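Local coordinates for Lmo2446 protein (Listeria monocytogenes serovar 1/2a, PDB 5I0D) that is a large multidomain member of glycoside hydrolase family 31, built round a TIM-barrel domain and carrying a family 6 carbohydrate-binding module, at residues G637-A642 / A680-E685; G533-G538 / V582-S587; R698-P703 / Q814-D819; Y704-A709 / S839-V844. All coordinates share one frame; numbering follows the deposited sequence.

Contact 1: residues G637-A642 / A680-E685; sequences GDYPTA and ARTGDE. With GLC (alpha-D-glucopyranose), chain G.
Beside a glucose-binding pocket of the TIM-barrel domain, to which G637 belongs, the loop 637-642 packs on the C-terminal end of helix 675-682, with Y639 laid over R681. CB of R681 sits above one face of the tyrosine ring in a CH-pi contact, 3.9 Å from the ring centroid and 18° off the normal, while P640 CD covers the opposite face. The arginine chain bends at chi2 and chi3 and follows the ring, bringing NH1 to 3.6 Å from Y639 CD1 with the two flat groups 43° apart. A long, flexible arginine suits this wrapping, and its NH1 still reaches S670 O and the carboxylate of E671; Y639 OH is bonded to E672 O. One water, 2.9 Å from R681 NH2 in the guanidinium plane, also accepts from Y639 N. Farther on, T682 CG2 rests 3.7 Å from P640 O, and A642 CB meets D684 OD2 at 3.4 Å, the other oxygen, OD1, being bonded to T686 OG1. T682 OG1, bonded also to A678 O, accepts from D684 N (3.1 Å, 165°), an ST turn spanning G683. G637 N bonds weakly to glucose O4. The direct packing is thus largely van der Waals and CH-pi in kind, and the polar link between the segments runs through a water.

Contact 2: residues G533-G538 / V582-S587; sequences GFKTDG and VSFSRS. With GLC (alpha-D-glucopyranose), chain F; GLC (alpha-D-glucopyranose), chain B.
D537 and R586 face each other just beyond the ends of strands 533-536 and 582-585, parallel neighbours in the TIM barrel. F584 N bonds to F534 O at 3.1 Å between the strands. From CB, the R586 chain starts with CG between its backbone N and carbonyl carbon (chi1 67°), then runs straight out to NE. CD passes 3.3 Å from D537 OD1; NE pairs with E540. The guanidinium next offers a face to that same OD1: NH1 to OD1 is 3.2 Å, but the carboxylate plane stands at 87° to the guanidinium and no N-H points at the oxygen, so charge alone makes this salt bridge. NH1 is turned edge-on to the sugars. It gives a straight bond of 3.0 Å (161°) to O4 of one glucose (chain B) and a bent, weak one of 2.9 Å to O2 of the other (chain F), and NH2 adds a weak bond to the same O4. K535, fully extended alongside F584, carries NZ to E400 and, weakly, to O3 of the chain F glucose at 3.3 Å; lysine supplies both the length and the charge. D537 OD1 also takes G538 N at 2.7 Å, from above the carboxylate plane. One water donates to T536 O and G538 O and accepts from R586 N at 3.0 Å.

Contact 3: residues R698-P703 / Q814-D819; sequences RMNLLP and QNVGND
At the junction of helices 687-700 and 702-715, N700 and M699 meet the loop 814-819. N700 ND2 donates to Q814 O at 3.0 Å (158°), and the bond lies close to both the asparagine amide plane and the carbonyl plane. With CG anti to its carbonyl carbon (chi1 -63°), the amide swings out to the loop, where ND2 also bonds to N805 O and OD1 accepts from G813 N. An asparagine suits this spot because one flat group can donate twice and accept once, and those three bonds fix which end is oxygen. The contact ties the paired helices, which follow the eighth barrel strand 658-660, to a mixed beta-sheet later in the chain, since the loop joins strand 801-806 to strand 825-830. M699, modelled as selenomethionine, supplies the greasy part: its chain, bent at chi2 and chi3, turns CE to within 3.7 Å of G817 O and 3.8 Å of N818 CA. V816 CG1 packs 4.2 Å from M699 CB. An Asx turn helps shape the loop: G817 N donates to N815 OD1 (2.8 Å) from above the amide carbonyl plane. At G817's backbone angles a CB would jam against V816 O, which calls for glycine, and N818 ND2 reaches past the contact to A394 O.

Contact 4: residues Y704-A709 / S839-V844; sequences YIYTAA and SFYDDV
T707 and Y706 of helix 702-715 meet Y841 of strand 835-842, an outermost strand of an antiparallel sheet, the helix and strand segments crossing at 100° with axes 7.6 Å apart. Hydrogen bonding centres on T707. Its OG1 accepts from Y841 N at 3.1 Å (157°) and is bonded as well to P703 O, one helical turn back. Chi1 of -65° sets OG1 beside its own backbone N, where both partners can be met, and threonine's methyl CG2 fits 3.4 Å from S839 O. The aromatic contacts come next. Y706 and Y841 meet obliquely, centroids 5.5 Å apart, with CE2 of each ring touching at 3.4 Å. D843 wedges in beside them: its CB lies over one face of the Y841 ring and at the edge of the Y706 ring, while OD2 pairs with K362. K710 adds a cation-pi contact to Y841, and the F840 ring comes up against T707 OG1, its CD1 3.4 Å away. Solvent joins the two phenols: one water donates to Y706 OH at 2.7 Å and is bonded to Y841 OH at 2.6 Å, with Y706 OH also bonded to L360 O. F840 and D842 bond through their backbones to R850 and E848 of the neighbouring strand, so the intervening Y841 N points the other way, and the threonine hydroxyl probably takes the place of a further strand at this edge.

Contacts 3 and 4 form one continuous patch: both use helix 702-715, their centres are 13 Å apart, and P703 CB touches F840 CE1 at 3.7 Å. Together they seat helices 687-700 and 702-715 on two beta-sheets that come later in the chain. Contact 1 is linked to contact 3 by succession, because helix 675-682 leads to helix 687-700, although their nearest atoms are about 15 Å apart. Contacts 1 and 2 both touch glucose residues, in neighbouring pockets that share E663, and their centres lie 28 Å apart. Contact 2 is the buried one, within the barrel, and its nearest atoms come about 9 Å from those of contact 4.

Contact 1: residues G637-A642 / A680-E685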
loop_
_atom_site.group_PDB
_atom_site.type_symbol
_atom_site.label_atom_id
_atom_site.label_comp_id
_atom_site.label_asym_id
_atom_site.label_seq_id
_atom_site.Cartn_x
_atom_site.Cartn_y
_atom_site.Cartn_z
ATOM N N GLY A 637 -1.226 18.042 -14.592
ATOM C CA GLY A 637 -2.519 18.535 -15.019
ATOM C C GLY A 637 -2.702 19.933 -14.488
ATOM O O GLY A 637 -1.817 20.516 -13.825
ATOM N N ASP A 638 -3.881 20.467 -14.712
ATOM C CA ASP A 638 -4.193 21.771 -14.194
ATOM C C ASP A 638 -4.096 21.773 -12.673
ATOM O O ASP A 638 -4.385 20.757 -12.012
ATOM C CB ASP A 638 -5.586 22.178 -14.640
ATOM C CG ASP A 638 -5.658 22.446 -16.140
ATOM O OD1 ASP A 638 -4.639 22.849 -16.763
ATOM O OD2 ASP A 638 -6.746 22.231 -16.686
ATOM N N TYR A 639 -3.689 22.909 -12.127
ATOM C CA TYR A 639 -3.430 23.017 -10.690
ATOM C C TYR A 639 -4.678 22.585 -9.906
ATOM O O TYR A 639 -5.795 22.918 -10.314
ATOM C CB TYR A 639 -3.034 24.458 -10.293
ATOM C CG TYR A 639 -2.295 24.452 -8.998
ATOM C CD1 TYR A 639 -0.944 24.169 -8.962
ATOM C CD2 TYR A 639 -2.962 24.651 -7.792
ATOM C CE1 TYR A 639 -0.263 24.077 -7.758
ATOM C CE2 TYR A 639 -2.289 24.583 -6.584
ATOM C CZ TYR A 639 -0.940 24.297 -6.570
ATOM O OH TYR A 639 -0.271 24.229 -5.371
ATOM N N PRO A 640 -4.507 21.821 -8.809
ATOM C CA PRO A 640 -5.690 21.394 -8.061
ATOM C C PRO A 640 -6.530 22.546 -7.561
ATOM O O PRO A 640 -6.005 23.630 -7.259
ATOM C CB PRO A 640 -5.106 20.618 -6.863
ATOM C CG PRO A 640 -3.670 20.994 -6.806
ATOM C CD PRO A 640 -3.270 21.290 -8.217
ATOM N N THR A 641 -7.833 22.318 -7.473
ATOM C CA THR A 641 -8.701 23.245 -6.766
ATOM C C THR A 641 -8.364 23.255 -5.271
ATOM O O THR A 641 -7.728 22.324 -4.753
ATOM C CB THR A 641 -10.190 22.902 -6.923
ATOM O OG1 THR A 641 -10.460 21.608 -6.361
ATOM C CG2 THR A 641 -10.603 22.959 -8.391
ATOM N N ALA A 642 -8.771 24.324 -4.596
ATOM C CA ALA A 642 -8.616 24.428 -3.148
ATOM C C ALA A 642 -9.310 23.254 -2.446
ATOM O O ALA A 642 -8.759 22.666 -1.503
ATOM C CB ALA A 642 -9.153 25.760 -2.644
ATOM N N ALA A 680 -1.235 30.713 -3.175
ATOM C CA ALA A 680 -0.950 31.622 -4.297
ATOM C C ALA A 680 -1.764 31.317 -5.556
ATOM O O ALA A 680 -2.330 32.218 -6.159
ATOM C CB ALA A 680 0.533 31.595 -4.637
ATOM N N ARG A 681 -1.796 30.057 -5.966
ATOM C CA ARG A 681 -2.445 29.661 -7.217
ATOM C C ARG A 681 -3.971 29.714 -7.134
ATOM O O ARG A 681 -4.633 30.125 -8.092
ATOM C CB ARG A 681 -2.008 28.243 -7.640
ATOM C CG ARG A 681 -0.540 28.107 -8.061
ATOM C CD ARG A 681 -0.217 28.936 -9.294
ATOM N NE ARG A 681 -1.127 28.605 -10.390
ATOM C CZ ARG A 681 -0.962 27.599 -11.248
ATOM N NH1 ARG A 681 0.110 26.821 -11.199
ATOM N NH2 ARG A 681 -1.875 27.375 -12.183
ATOM N N THR A 682 -4.533 29.305 -6.001
ATOM C CA THR A 682 -6.002 29.263 -5.837
ATOM C C THR A 682 -6.592 30.563 -5.299
ATOM O O THR A 682 -7.791 30.806 -5.451
ATOM C CB THR A 682 -6.428 28.152 -4.857
ATOM O OG1 THR A 682 -5.931 28.452 -3.544
ATOM C CG2 THR A 682 -5.936 26.799 -5.326
ATOM N N GLY A 683 -5.779 31.364 -4.610
ATOM C CA GLY A 683 -6.275 32.520 -3.882
ATOM C C GLY A 683 -6.968 32.214 -2.559
ATOM O O GLY A 683 -7.428 33.128 -1.890
ATOM N N ASP A 684 -7.010 30.941 -2.150
ATOM C CA ASP A 684 -7.694 30.544 -0.928
ATOM C C ASP A 684 -6.688 30.443 0.230
ATOM O O ASP A 684 -6.015 29.419 0.414
ATOM C CB ASP A 684 -8.410 29.224 -1.144
ATOM C CG ASP A 684 -9.287 28.833 0.017
ATOM O OD1 ASP A 684 -9.180 29.431 1.120
ATOM O OD2 ASP A 684 -10.077 27.890 -0.179
ATOM N N GLU A 685 -6.635 31.511 1.028
ATOM C CA GLU A 685 -5.673 31.623 2.134
ATOM C C GLU A 685 -5.931 30.608 3.238
ATOM O O GLU A 685 -5.016 30.283 3.988
ATOM C CB GLU A 685 -5.700 33.028 2.730
ATOM C CG GLU A 685 -5.249 34.126 1.771
ATOM C CD GLU A 685 -5.503 35.528 2.320
ATOM O OE1 GLU A 685 -6.592 35.789 2.901
ATOM O OE2 GLU A 685 -4.615 36.394 2.160
HETATM C C1 GLC G . 0.021 18.544 -21.016
HETATM C C2 GLC G . -1.368 18.574 -20.375
HETATM C C3 GLC G . -1.375 19.394 -19.085
HETATM C C4 GLC G . -0.279 18.924 -18.129
HETATM C C5 GLC G . 1.060 18.992 -18.865
HETATM C C6 GLC G . 2.242 18.512 -18.028
HETATM O O1 GLC G . 0.343 19.822 -21.580
HETATM O O2 GLC G . -2.320 19.123 -21.296
HETATM O O3 GLC G . -2.663 19.296 -18.472
HETATM O O4 GLC G . -0.256 19.751 -16.956
HETATM O O5 GLC G . 1.013 18.180 -20.048
HETATM O O6 GLC G . 3.428 18.835 -18.773
HETATM O O HOH W 1 -1.823 24.865 -13.704
#

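Contact 2: residues G533-G538 / V582-S587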
loop_
_atom_site.group_PDB
_atom_site.type_symbol
_atom_site.label_atom_id
_atom_site.label_comp_id
_atom_site.label_asym_id
_atom_site.label_seq_id
_atom_site.Cartn_x
_atom_site.Cartn_y
_atom_site.Cartn_z
ATOM N N GLY A 533 19.895 9.552 0.615
ATOM C CA GLY A 533 19.322 8.454 -0.167
ATOM C C GLY A 533 18.983 8.864 -1.572
ATOM O O GLY A 533 19.403 9.941 -2.051
ATOM N N PHE A 534 18.197 8.028 -2.238
ATOM C CA PHE A 534 17.928 8.209 -3.659
ATOM C C PHE A 534 16.454 8.017 -3.995
ATOM O O PHE A 534 15.813 7.139 -3.446
ATOM C CB PHE A 534 18.775 7.239 -4.502
ATOM C CG PHE A 534 20.255 7.438 -4.368
ATOM C CD1 PHE A 534 20.893 8.464 -5.038
ATOM C CD2 PHE A 534 21.011 6.585 -3.577
ATOM C CE1 PHE A 534 22.255 8.622 -4.940
ATOM C CE2 PHE A 534 22.382 6.737 -3.466
ATOM C CZ PHE A 534 23.007 7.760 -4.142
ATOM N N LYS A 535 15.938 8.844 -4.895
ATOM C CA LYS A 535 14.648 8.596 -5.499
ATOM C C LYS A 535 14.951 7.782 -6.767
ATOM O O LYS A 535 15.289 8.329 -7.827
ATOM C CB LYS A 535 13.889 9.885 -5.800
ATOM C CG LYS A 535 12.554 9.616 -6.463
ATOM C CD LYS A 535 11.731 10.874 -6.604
ATOM C CE LYS A 535 10.386 10.569 -7.226
ATOM N NZ LYS A 535 9.539 11.783 -7.397
ATOM N N THR A 536 14.920 6.460 -6.597
ATOM C CA THR A 536 15.243 5.529 -7.667
ATOM C C THR A 536 14.011 5.323 -8.542
ATOM O O THR A 536 13.197 4.442 -8.295
ATOM C CB THR A 536 15.798 4.205 -7.129
ATOM O OG1 THR A 536 15.204 3.893 -5.859
ATOM C CG2 THR A 536 17.301 4.312 -6.932
ATOM N N ASP A 537 13.925 6.138 -9.571
ATOM C CA ASP A 537 12.788 6.147 -10.492
ATOM C C ASP A 537 12.984 5.128 -11.629
ATOM O O ASP A 537 14.065 4.604 -11.836
ATOM C CB ASP A 537 12.677 7.553 -11.062
ATOM C CG ASP A 537 11.316 7.872 -11.686
ATOM O OD1 ASP A 537 10.403 7.052 -11.826
ATOM O OD2 ASP A 537 11.184 9.031 -12.080
ATOM N N GLY A 538 11.922 4.856 -12.370
ATOM C CA GLY A 538 12.016 3.998 -13.546
ATOM C C GLY A 538 12.181 2.530 -13.179
ATOM O O GLY A 538 11.816 2.097 -12.082
ATOM N N VAL A 582 17.314 6.575 2.885
ATOM C CA VAL A 582 15.998 6.061 2.520
ATOM C C VAL A 582 15.876 6.098 1.022
ATOM O O VAL A 582 16.287 7.090 0.396
ATOM C CB VAL A 582 14.904 6.940 3.163
ATOM C CG1 VAL A 582 13.500 6.569 2.668
ATOM C CG2 VAL A 582 14.989 6.832 4.679
ATOM N N SER A 583 15.345 5.025 0.426
ATOM C CA SER A 583 15.000 5.018 -0.990
ATOM C C SER A 583 13.519 5.314 -1.197
ATOM O O SER A 583 12.669 4.994 -0.328
ATOM C CB SER A 583 15.311 3.667 -1.617
ATOM O OG SER A 583 16.707 3.466 -1.663
ATOM N N PHE A 584 13.227 5.886 -2.367
ATOM C CA PHE A 584 11.878 6.362 -2.737
ATOM C C PHE A 584 11.718 5.958 -4.217
ATOM O O PHE A 584 12.417 6.489 -5.091
ATOM C CB PHE A 584 11.838 7.876 -2.523
ATOM C CG PHE A 584 10.454 8.499 -2.486
ATOM C CD1 PHE A 584 9.763 8.751 -3.657
ATOM C CD2 PHE A 584 9.879 8.892 -1.287
ATOM C CE1 PHE A 584 8.524 9.386 -3.642
ATOM C CE2 PHE A 584 8.632 9.488 -1.259
ATOM C CZ PHE A 584 7.947 9.737 -2.445
ATOM N N SER A 585 10.851 4.977 -4.478
ATOM C CA SER A 585 10.796 4.274 -5.766
ATOM C C SER A 585 9.362 4.047 -6.215
ATOM O O SER A 585 8.430 4.219 -5.432
ATOM C CB SER A 585 11.471 2.917 -5.635
ATOM O OG SER A 585 12.793 3.033 -5.151
ATOM N N ARG A 586 9.173 3.651 -7.471
ATOM C CA ARG A 586 7.813 3.397 -7.959
ATOM C C ARG A 586 7.565 1.973 -8.459
ATOM O O ARG A 586 6.416 1.527 -8.454
ATOM C CB ARG A 586 7.372 4.420 -8.993
ATOM C CG ARG A 586 8.144 4.340 -10.279
ATOM C CD ARG A 586 7.610 5.305 -11.318
ATOM N NE ARG A 586 8.113 4.907 -12.636
ATOM C CZ ARG A 586 8.155 5.696 -13.712
ATOM N NH1 ARG A 586 7.747 6.965 -13.648
ATOM N NH2 ARG A 586 8.600 5.205 -14.869
ATOM N N SER A 587 8.612 1.265 -8.873
ATOM C CA SER A 587 8.427 -0.008 -9.577
ATOM C C SER A 587 8.995 -1.161 -8.785
ATOM O O SER A 587 9.983 -1.012 -8.064
ATOM C CB SER A 587 9.111 0.048 -10.927
ATOM O OG SER A 587 8.794 -1.098 -11.709
HETATM C C1 GLC F . 8.962 10.390 -13.636
HETATM C C2 GLC F . 8.485 10.317 -12.175
HETATM C C3 GLC F . 8.146 11.704 -11.638
HETATM C C4 GLC F . 9.344 12.636 -11.804
HETATM C C5 GLC F . 9.889 12.592 -13.220
HETATM C C6 GLC F . 11.210 13.330 -13.322
HETATM O O2 GLC F . 7.406 9.379 -12.045
HETATM O O3 GLC F . 7.819 11.661 -10.238
HETATM O O4 GLC F . 8.966 13.981 -11.480
HETATM O O5 GLC F . 10.103 11.257 -13.698
HETATM O O6 GLC F . 11.425 13.483 -14.740
HETATM C C1 GLC B . 7.714 12.135 -18.019
HETATM C C2 GLC B . 7.434 12.016 -16.517
HETATM C C3 GLC B . 8.168 10.812 -15.905
HETATM C C4 GLC B . 7.728 9.553 -16.679
HETATM C C5 GLC B . 7.974 9.756 -18.185
HETATM C C6 GLC B . 7.488 8.598 -19.056
HETATM O O2 GLC B . 7.778 13.258 -15.883
HETATM O O3 GLC B . 7.858 10.789 -14.486
HETATM O O4 GLC B . 8.387 8.347 -16.255
HETATM O O5 GLC B . 7.287 10.923 -18.643
HETATM O O6 GLC B . 6.125 8.290 -18.726
HETATM O O HOH W 2 18.660 5.254 -0.978
HETATM O O HOH W 3 16.832 2.456 -4.159
HETATM O O HOH W 4 11.254 2.842 -9.433
#

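Contact 3: residues R698-P703 / Q814-D819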
loop_
_atom_site.group_PDB
_atom_site.type_symbol
_atom_site.label_atom_id
_atom_site.label_comp_id
_atom_site.label_asym_id
_atom_site.label_seq_id
_atom_site.Cartn_x
_atom_site.Cartn_y
_atom_site.Cartn_z
ATOM N N ARG A 698 -0.416 15.010 12.254
ATOM C CA ARG A 698 0.468 13.902 11.913
ATOM C C ARG A 698 1.680 13.873 12.846
ATOM O O ARG A 698 2.053 12.811 13.330
ATOM C CB ARG A 698 0.919 13.957 10.458
ATOM C CG ARG A 698 1.818 12.791 10.042
ATOM C CD ARG A 698 2.273 12.945 8.620
ATOM N NE ARG A 698 3.075 11.819 8.176
ATOM C CZ ARG A 698 2.590 10.651 7.746
ATOM N NH1 ARG A 698 1.282 10.400 7.679
ATOM N NH2 ARG A 698 3.427 9.710 7.358
HETATM N N MSE A 699 2.300 15.028 13.066
HETATM C CA MSE A 699 3.447 15.102 13.981
HETATM C C MSE A 699 3.043 14.786 15.425
HETATM O O MSE A 699 3.816 14.156 16.153
HETATM C CB MSE A 699 4.153 16.451 13.817
HETATM C CG MSE A 699 4.738 16.695 12.412
HETATM SE SE MSE A 699 5.777 15.170 11.692
HETATM C CE MSE A 699 7.472 15.640 12.533
ATOM N N ASN A 700 1.841 15.189 15.850
ATOM C CA ASN A 700 1.310 14.792 17.190
ATOM C C ASN A 700 1.187 13.274 17.274
ATOM O O ASN A 700 1.382 12.683 18.338
ATOM C CB ASN A 700 -0.084 15.375 17.487
ATOM C CG ASN A 700 -0.122 16.906 17.540
ATOM O OD1 ASN A 700 -1.097 17.511 17.091
ATOM N ND2 ASN A 700 0.894 17.527 18.113
ATOM N N LEU A 701 0.811 12.652 16.161
ATOM C CA LEU A 701 0.642 11.191 16.091
ATOM C C LEU A 701 1.901 10.427 15.704
ATOM O O LEU A 701 1.862 9.217 15.566
ATOM C CB LEU A 701 -0.495 10.865 15.105
ATOM C CG LEU A 701 -1.921 11.230 15.546
ATOM C CD1 LEU A 701 -2.926 11.032 14.430
ATOM C CD2 LEU A 701 -2.329 10.387 16.734
ATOM N N LEU A 702 3.031 11.109 15.514
ATOM C CA LEU A 702 4.245 10.447 15.061
ATOM C C LEU A 702 4.655 9.253 15.928
ATOM O O LEU A 702 5.082 8.253 15.379
ATOM C CB LEU A 702 5.394 11.454 14.927
ATOM C CG LEU A 702 6.662 10.933 14.248
ATOM C CD1 LEU A 702 6.390 10.430 12.846
ATOM C CD2 LEU A 702 7.696 12.042 14.261
ATOM N N PRO A 703 4.496 9.322 17.274
ATOM C CA PRO A 703 4.844 8.104 18.070
ATOM C C PRO A 703 3.983 6.873 17.763
ATOM O O PRO A 703 4.495 5.758 17.731
ATOM C CB PRO A 703 4.632 8.565 19.502
ATOM C CG PRO A 703 4.866 10.046 19.444
ATOM C CD PRO A 703 4.229 10.470 18.163
ATOM N N GLN A 814 -1.763 20.994 17.124
ATOM C CA GLN A 814 -0.869 22.032 17.642
ATOM C C GLN A 814 0.575 21.653 17.344
ATOM O O GLN A 814 0.996 20.510 17.574
ATOM C CB GLN A 814 -1.114 22.211 19.142
ATOM C CG GLN A 814 -2.528 22.681 19.443
ATOM C CD GLN A 814 -2.834 22.751 20.928
ATOM O OE1 GLN A 814 -2.294 21.984 21.737
ATOM N NE2 GLN A 814 -3.754 23.643 21.291
ATOM N N ASN A 815 1.339 22.628 16.843
ATOM C CA ASN A 815 2.650 22.379 16.258
ATOM C C ASN A 815 3.721 22.069 17.282
ATOM O O ASN A 815 4.131 22.934 18.035
ATOM C CB ASN A 815 3.073 23.597 15.450
ATOM C CG ASN A 815 4.355 23.390 14.687
ATOM O OD1 ASN A 815 4.873 22.269 14.542
ATOM N ND2 ASN A 815 4.866 24.488 14.150
ATOM N N VAL A 816 4.186 20.831 17.256
ATOM C CA VAL A 816 5.192 20.336 18.176
ATOM C C VAL A 816 6.577 20.417 17.525
ATOM O O VAL A 816 7.599 20.187 18.190
ATOM C CB VAL A 816 4.714 18.931 18.664
ATOM C CG1 VAL A 816 5.055 17.800 17.697
ATOM C CG2 VAL A 816 5.137 18.656 20.080
ATOM N N GLY A 817 6.626 20.829 16.254
ATOM C CA GLY A 817 7.864 20.935 15.492
ATOM C C GLY A 817 8.220 19.646 14.772
ATOM O O GLY A 817 7.346 18.841 14.479
ATOM N N ASN A 818 9.503 19.459 14.492
ATOM C CA ASN A 818 9.984 18.262 13.792
ATOM C C ASN A 818 11.206 17.647 14.477
ATOM O O ASN A 818 12.032 17.010 13.818
ATOM C CB ASN A 818 10.245 18.549 12.305
ATOM C CG ASN A 818 11.346 19.555 12.061
ATOM O OD1 ASN A 818 11.886 20.144 12.989
ATOM N ND2 ASN A 818 11.690 19.763 10.785
ATOM N N ASP A 819 11.321 17.835 15.793
ATOM C CA ASP A 819 12.409 17.206 16.547
ATOM C C ASP A 819 12.101 15.711 16.556
ATOM O O ASP A 819 11.009 15.299 16.959
ATOM C CB ASP A 819 12.465 17.778 17.962
ATOM C CG ASP A 819 13.664 17.283 18.791
ATOM O OD1 ASP A 819 14.445 16.395 18.401
ATOM O OD2 ASP A 819 13.825 17.834 19.902
#

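Contact 4: residues Y704-A709 / S839-V844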
loop_
_atom_site.group_PDB
_atom_site.type_symbol
_atom_site.label_atom_id
_atom_site.label_comp_id
_atom_site.label_asym_id
_atom_site.label_seq_id
_atom_site.Cartn_x
_atom_site.Cartn_y
_atom_site.Cartn_z
ATOM N N TYR A 704 2.694 7.096 17.537
ATOM C CA TYR A 704 1.778 6.057 17.044
ATOM C C TYR A 704 2.143 5.581 15.632
ATOM O O TYR A 704 2.178 4.399 15.369
ATOM C CB TYR A 704 0.352 6.617 17.053
ATOM C CG TYR A 704 -0.730 5.760 16.461
ATOM C CD1 TYR A 704 -1.315 4.751 17.187
ATOM C CD2 TYR A 704 -1.218 6.007 15.173
ATOM C CE1 TYR A 704 -2.341 3.991 16.676
ATOM C CE2 TYR A 704 -2.250 5.248 14.644
ATOM C CZ TYR A 704 -2.799 4.233 15.407
ATOM O OH TYR A 704 -3.821 3.468 14.929
ATOM N N ILE A 705 2.411 6.528 14.743
ATOM C CA ILE A 705 2.737 6.221 13.346
ATOM C C ILE A 705 4.019 5.384 13.270
ATOM O O ILE A 705 4.070 4.355 12.584
ATOM C CB ILE A 705 2.817 7.523 12.515
ATOM C CG1 ILE A 705 1.409 8.135 12.399
ATOM C CG2 ILE A 705 3.408 7.261 11.126
ATOM C CD1 ILE A 705 1.359 9.523 11.783
ATOM N N TYR A 706 5.039 5.793 14.022
ATOM C CA TYR A 706 6.310 5.104 13.943
ATOM C C TYR A 706 6.261 3.743 14.622
ATOM O O TYR A 706 6.940 2.821 14.158
ATOM C CB TYR A 706 7.438 5.972 14.483
ATOM C CG TYR A 706 8.802 5.519 14.023
ATOM C CD1 TYR A 706 9.074 5.291 12.660
ATOM C CD2 TYR A 706 9.833 5.341 14.923
ATOM C CE1 TYR A 706 10.330 4.877 12.242
ATOM C CE2 TYR A 706 11.082 4.952 14.500
ATOM C CZ TYR A 706 11.326 4.703 13.164
ATOM O OH TYR A 706 12.599 4.304 12.770
ATOM N N THR A 707 5.456 3.597 15.682
ATOM C CA THR A 707 5.225 2.258 16.272
ATOM C C THR A 707 4.556 1.348 15.219
ATOM O O THR A 707 4.924 0.166 15.063
ATOM C CB THR A 707 4.400 2.351 17.582
ATOM O OG1 THR A 707 5.172 3.043 18.565
ATOM C CG2 THR A 707 4.044 0.980 18.147
ATOM N N ALA A 708 3.600 1.894 14.483
ATOM C CA ALA A 708 2.959 1.127 13.390
ATOM C C ALA A 708 3.963 0.767 12.291
ATOM O O ALA A 708 3.930 -0.356 11.779
ATOM C CB ALA A 708 1.765 1.878 12.830
ATOM N N ALA A 709 4.881 1.685 11.953
ATOM C CA ALA A 709 5.948 1.370 10.990
ATOM C C ALA A 709 6.792 0.179 11.456
ATOM O O ALA A 709 7.140 -0.704 10.655
ATOM C CB ALA A 709 6.840 2.575 10.739
ATOM N N SER A 839 2.121 -2.092 22.930
ATOM C CA SER A 839 3.580 -2.077 23.006
ATOM C C SER A 839 4.095 -0.858 22.225
ATOM O O SER A 839 4.095 -0.869 20.994
ATOM C CB SER A 839 4.134 -3.377 22.421
ATOM O OG SER A 839 5.516 -3.516 22.681
ATOM N N PHE A 840 4.507 0.184 22.942
ATOM C CA PHE A 840 4.999 1.425 22.345
ATOM C C PHE A 840 6.478 1.309 21.961
ATOM O O PHE A 840 7.293 0.905 22.772
ATOM C CB PHE A 840 4.794 2.568 23.357
ATOM C CG PHE A 840 5.412 3.870 22.952
ATOM C CD1 PHE A 840 5.208 4.384 21.677
ATOM C CD2 PHE A 840 6.194 4.585 23.846
ATOM C CE1 PHE A 840 5.782 5.581 21.292
ATOM C CE2 PHE A 840 6.772 5.788 23.471
ATOM C CZ PHE A 840 6.555 6.288 22.192
ATOM N N TYR A 841 6.822 1.673 20.735
ATOM C CA TYR A 841 8.230 1.722 20.297
ATOM C C TYR A 841 8.852 3.069 20.677
ATOM O O TYR A 841 8.679 4.059 19.994
ATOM C CB TYR A 841 8.332 1.477 18.801
ATOM C CG TYR A 841 9.726 1.477 18.183
ATOM C CD1 TYR A 841 10.796 0.809 18.785
ATOM C CD2 TYR A 841 9.971 2.123 16.970
ATOM C CE1 TYR A 841 12.055 0.796 18.216
ATOM C CE2 TYR A 841 11.238 2.110 16.405
ATOM C CZ TYR A 841 12.271 1.452 17.039
ATOM O OH TYR A 841 13.508 1.426 16.448
ATOM N N ASP A 842 9.602 3.084 21.772
ATOM C CA ASP A 842 10.158 4.322 22.288
ATOM C C ASP A 842 11.518 4.538 21.624
ATOM O O ASP A 842 12.584 4.310 22.218
ATOM C CB ASP A 842 10.233 4.222 23.814
ATOM C CG ASP A 842 10.668 5.513 24.486
ATOM O OD1 ASP A 842 10.946 6.526 23.794
ATOM O OD2 ASP A 842 10.766 5.476 25.732
ATOM N N ASP A 843 11.471 4.984 20.373
ATOM C CA ASP A 843 12.686 5.171 19.566
ATOM C C ASP A 843 13.589 6.281 20.089
ATOM O O ASP A 843 14.813 6.192 19.946
ATOM C CB ASP A 843 12.341 5.441 18.113
ATOM C CG ASP A 843 11.700 6.771 17.921
ATOM O OD1 ASP A 843 10.661 6.997 18.573
ATOM O OD2 ASP A 843 12.225 7.584 17.138
ATOM N N VAL A 844 12.981 7.303 20.703
ATOM C CA VAL A 844 13.719 8.411 21.360
ATOM C C VAL A 844 14.679 7.900 22.448
ATOM O O VAL A 844 15.764 8.466 22.620
ATOM C CB VAL A 844 12.732 9.461 21.932
ATOM C CG1 VAL A 844 13.408 10.458 22.870
ATOM C CG2 VAL A 844 12.035 10.198 20.789
HETATM O O HOH W 5 14.290 3.070 14.525
#